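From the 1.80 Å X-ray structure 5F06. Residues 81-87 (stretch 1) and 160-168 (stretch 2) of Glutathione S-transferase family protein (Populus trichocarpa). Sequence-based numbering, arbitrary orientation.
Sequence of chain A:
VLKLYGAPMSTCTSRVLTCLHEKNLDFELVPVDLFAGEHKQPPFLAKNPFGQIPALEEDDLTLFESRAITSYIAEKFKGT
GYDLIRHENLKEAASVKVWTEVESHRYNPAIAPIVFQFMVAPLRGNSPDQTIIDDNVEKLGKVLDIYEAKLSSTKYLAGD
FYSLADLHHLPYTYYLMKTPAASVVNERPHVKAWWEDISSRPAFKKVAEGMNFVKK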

# COMPACT_ATOMS: atom_id res chain seq x y z
N GLY A 81 0.35 -8.01 23.92
CA GLY A 81 0.34 -6.57 23.81
C GLY A 81 -0.97 -6.10 23.21
O GLY A 81 -2.01 -6.75 23.38
N TYR A 82 -0.94 -4.98 22.49
CA TYR A 82 -2.17 -4.41 21.97
C TYR A 82 -2.69 -5.15 20.73
O TYR A 82 -1.92 -5.62 19.90
CB TYR A 82 -1.99 -2.93 21.63
CG TYR A 82 -3.30 -2.31 21.24
CD1 TYR A 82 -4.18 -1.85 22.21
CD2 TYR A 82 -3.69 -2.23 19.91
CE1 TYR A 82 -5.40 -1.31 21.86
CE2 TYR A 82 -4.90 -1.70 19.55
CZ TYR A 82 -5.76 -1.24 20.53
OH TYR A 82 -6.97 -0.70 20.18
N ASP A 83 -4.01 -5.22 20.63
CA ASP A 83 -4.70 -5.90 19.54
C ASP A 83 -4.79 -5.01 18.29
O ASP A 83 -5.82 -4.38 18.04
CB ASP A 83 -6.10 -6.30 20.01
CG ASP A 83 -6.87 -7.10 18.98
OD1 ASP A 83 -6.26 -7.55 17.99
OD2 ASP A 83 -8.09 -7.29 19.19
N LEU A 84 -3.70 -4.97 17.52
CA LEU A 84 -3.57 -4.01 16.42
C LEU A 84 -4.38 -4.37 15.16
O LEU A 84 -4.82 -3.46 14.45
CB LEU A 84 -2.10 -3.86 16.02
CG LEU A 84 -1.20 -3.03 16.94
CD1 LEU A 84 0.25 -3.15 16.52
CD2 LEU A 84 -1.63 -1.56 16.94
N ILE A 85 -4.56 -5.66 14.88
CA ILE A 85 -5.26 -6.07 13.67
C ILE A 85 -6.55 -6.85 13.95
O ILE A 85 -7.18 -7.38 13.04
CB ILE A 85 -4.35 -6.90 12.74
CG1 ILE A 85 -3.84 -8.17 13.44
CG2 ILE A 85 -3.17 -6.04 12.27
CD1 ILE A 85 -3.15 -9.15 12.50
N ARG A 86 -6.94 -6.90 15.23
CA ARG A 86 -8.27 -7.36 15.64
C ARG A 86 -8.48 -8.85 15.36
O ARG A 86 -9.37 -9.24 14.60
CB ARG A 86 -9.35 -6.52 14.95
CG ARG A 86 -9.04 -5.01 14.90
CD ARG A 86 -8.65 -4.45 16.27
NE ARG A 86 -9.75 -4.44 17.21
CZ ARG A 86 -9.65 -4.06 18.48
NH1 ARG A 86 -8.48 -3.65 18.97
NH2 ARG A 86 -10.71 -4.08 19.27
N HIS A 87 -7.68 -9.68 16.02
CA HIS A 87 -7.63 -11.11 15.74
C HIS A 87 -8.83 -11.93 16.25
O HIS A 87 -8.87 -13.14 16.03
CB HIS A 87 -6.35 -11.71 16.33
CG HIS A 87 -6.32 -11.73 17.83
ND1 HIS A 87 -5.96 -10.64 18.58
CD2 HIS A 87 -6.62 -12.71 18.71
CE1 HIS A 87 -6.03 -10.95 19.87
NE2 HIS A 87 -6.43 -12.20 19.97
N ASP A 160 -14.24 2.20 16.60
CA ASP A 160 -14.05 2.78 17.93
C ASP A 160 -12.95 2.05 18.69
O ASP A 160 -13.08 1.77 19.88
CB ASP A 160 -15.37 2.73 18.71
CG ASP A 160 -16.40 3.71 18.18
OD1 ASP A 160 -16.03 4.86 17.87
OD2 ASP A 160 -17.59 3.34 18.07
N PHE A 161 -11.87 1.74 17.98
CA PHE A 161 -10.69 1.10 18.56
C PHE A 161 -9.45 1.56 17.81
O PHE A 161 -9.49 1.73 16.59
CB PHE A 161 -10.80 -0.42 18.50
CG PHE A 161 -11.13 -0.94 17.12
CD1 PHE A 161 -10.13 -1.19 16.20
CD2 PHE A 161 -12.45 -1.15 16.75
CE1 PHE A 161 -10.43 -1.64 14.93
CE2 PHE A 161 -12.76 -1.60 15.48
CZ PHE A 161 -11.75 -1.85 14.58
N TYR A 162 -8.36 1.77 18.54
CA TYR A 162 -7.07 2.03 17.91
C TYR A 162 -6.65 0.79 17.13
O TYR A 162 -6.88 -0.33 17.57
CB TYR A 162 -6.03 2.39 18.97
CG TYR A 162 -4.67 2.76 18.42
CD1 TYR A 162 -4.47 3.96 17.77
CD2 TYR A 162 -3.59 1.91 18.58
CE1 TYR A 162 -3.22 4.31 17.28
CE2 TYR A 162 -2.34 2.24 18.10
CZ TYR A 162 -2.16 3.44 17.45
OH TYR A 162 -0.91 3.77 16.97
N SER A 163 -6.05 0.99 15.96
CA SER A 163 -5.59 -0.14 15.15
C SER A 163 -4.34 0.19 14.34
O SER A 163 -3.83 1.31 14.38
CB SER A 163 -6.70 -0.59 14.20
OG SER A 163 -6.73 0.21 13.03
N LEU A 164 -3.86 -0.80 13.60
CA LEU A 164 -2.70 -0.65 12.73
C LEU A 164 -2.91 0.47 11.71
O LEU A 164 -1.96 1.13 11.30
CB LEU A 164 -2.39 -1.96 12.02
CG LEU A 164 -1.07 -2.01 11.24
CD1 LEU A 164 0.12 -1.96 12.19
CD2 LEU A 164 -1.03 -3.26 10.38
N ALA A 165 -4.17 0.68 11.32
CA ALA A 165 -4.52 1.74 10.38
C ALA A 165 -4.09 3.10 10.90
O ALA A 165 -3.43 3.86 10.19
CB ALA A 165 -6.02 1.73 10.10
N ASP A 166 -4.46 3.42 12.13
CA ASP A 166 -4.07 4.69 12.74
C ASP A 166 -2.55 4.77 12.90
O ASP A 166 -1.93 5.77 12.56
CB ASP A 166 -4.75 4.87 14.09
CG ASP A 166 -6.23 4.57 14.04
OD1 ASP A 166 -7.01 5.47 13.67
OD2 ASP A 166 -6.60 3.43 14.38
N LEU A 167 -1.98 3.69 13.43
CA LEU A 167 -0.55 3.62 13.72
C LEU A 167 0.31 4.03 12.53
O LEU A 167 1.29 4.77 12.68
CB LEU A 167 -0.17 2.21 14.17
CG LEU A 167 1.28 2.00 14.61
CD1 LEU A 167 1.36 0.95 15.71
CD2 LEU A 167 2.19 1.61 13.44
N HIS A 168 -0.04 3.54 11.34
CA HIS A 168 0.77 3.80 10.17
C HIS A 168 0.87 5.29 9.84
O HIS A 168 1.79 5.70 9.13
CB HIS A 168 0.23 3.03 8.96
CG HIS A 168 0.56 1.58 8.98
ND1 HIS A 168 0.05 0.68 8.07
CD2 HIS A 168 1.36 0.86 9.81
CE1 HIS A 168 0.52 -0.53 8.33
NE2 HIS A 168 1.32 -0.45 9.38
O HOH W 1 -8.66 1.51 21.41

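Two direct hydrogen bonds join the irregular segment 81-87 to the loop at Tyr-162 and to the first residue of the helix that begins at Leu-164. In one, Leu-164 N donates to Leu-84 O (3.0 Å), so a first-turn amide, which has no partner within its own helix, is satisfied by the neighbouring loop. In the other, Tyr-82 OH donates to Tyr-162 O (2.6 Å). The same hydroxyl accepts from water 1 (Tyr-82 OH to water O, 3.0 Å), which in turn accepts from Tyr-162 N (2.9 Å to water O); tyrosine, able to give and to receive, thus serves both backbone polar groups of Tyr-162.

Two further amides at the helix start are met within the same stretch. Ser-163, the N-cap, accepts from Ala-165 N through OG (3.1 Å), while Ser-163 N donates to Asp-166 OD2 (3.0 Å).

The stretches bury 410 Å² between them, both sides summed. Leu-84, buried, sets CD2 against Tyr-162 CE2 (4.0 Å) and Leu-167 CD1 (4.1 Å), and Ile-85 CG2 meets Leu-164 CD2 (4.0 Å). The branched apolar side chain of Leu-84 suits this buried site, while its carbonyl finds its donor in Leu-164 N. The edge of the Tyr-162 ring points toward the face of Tyr-82.

At the other flank, the Arg-86 guanidinium lies flat on Phe-161, planes 9° apart, an off-centre cation-pi contact. Stacking uses the face and leaves the in-plane N-H groups available: Arg-86 NH1 donates to Asp-83 O (2.9 Å), and Arg-86 NE and NH2 are bonded elsewhere in the structure.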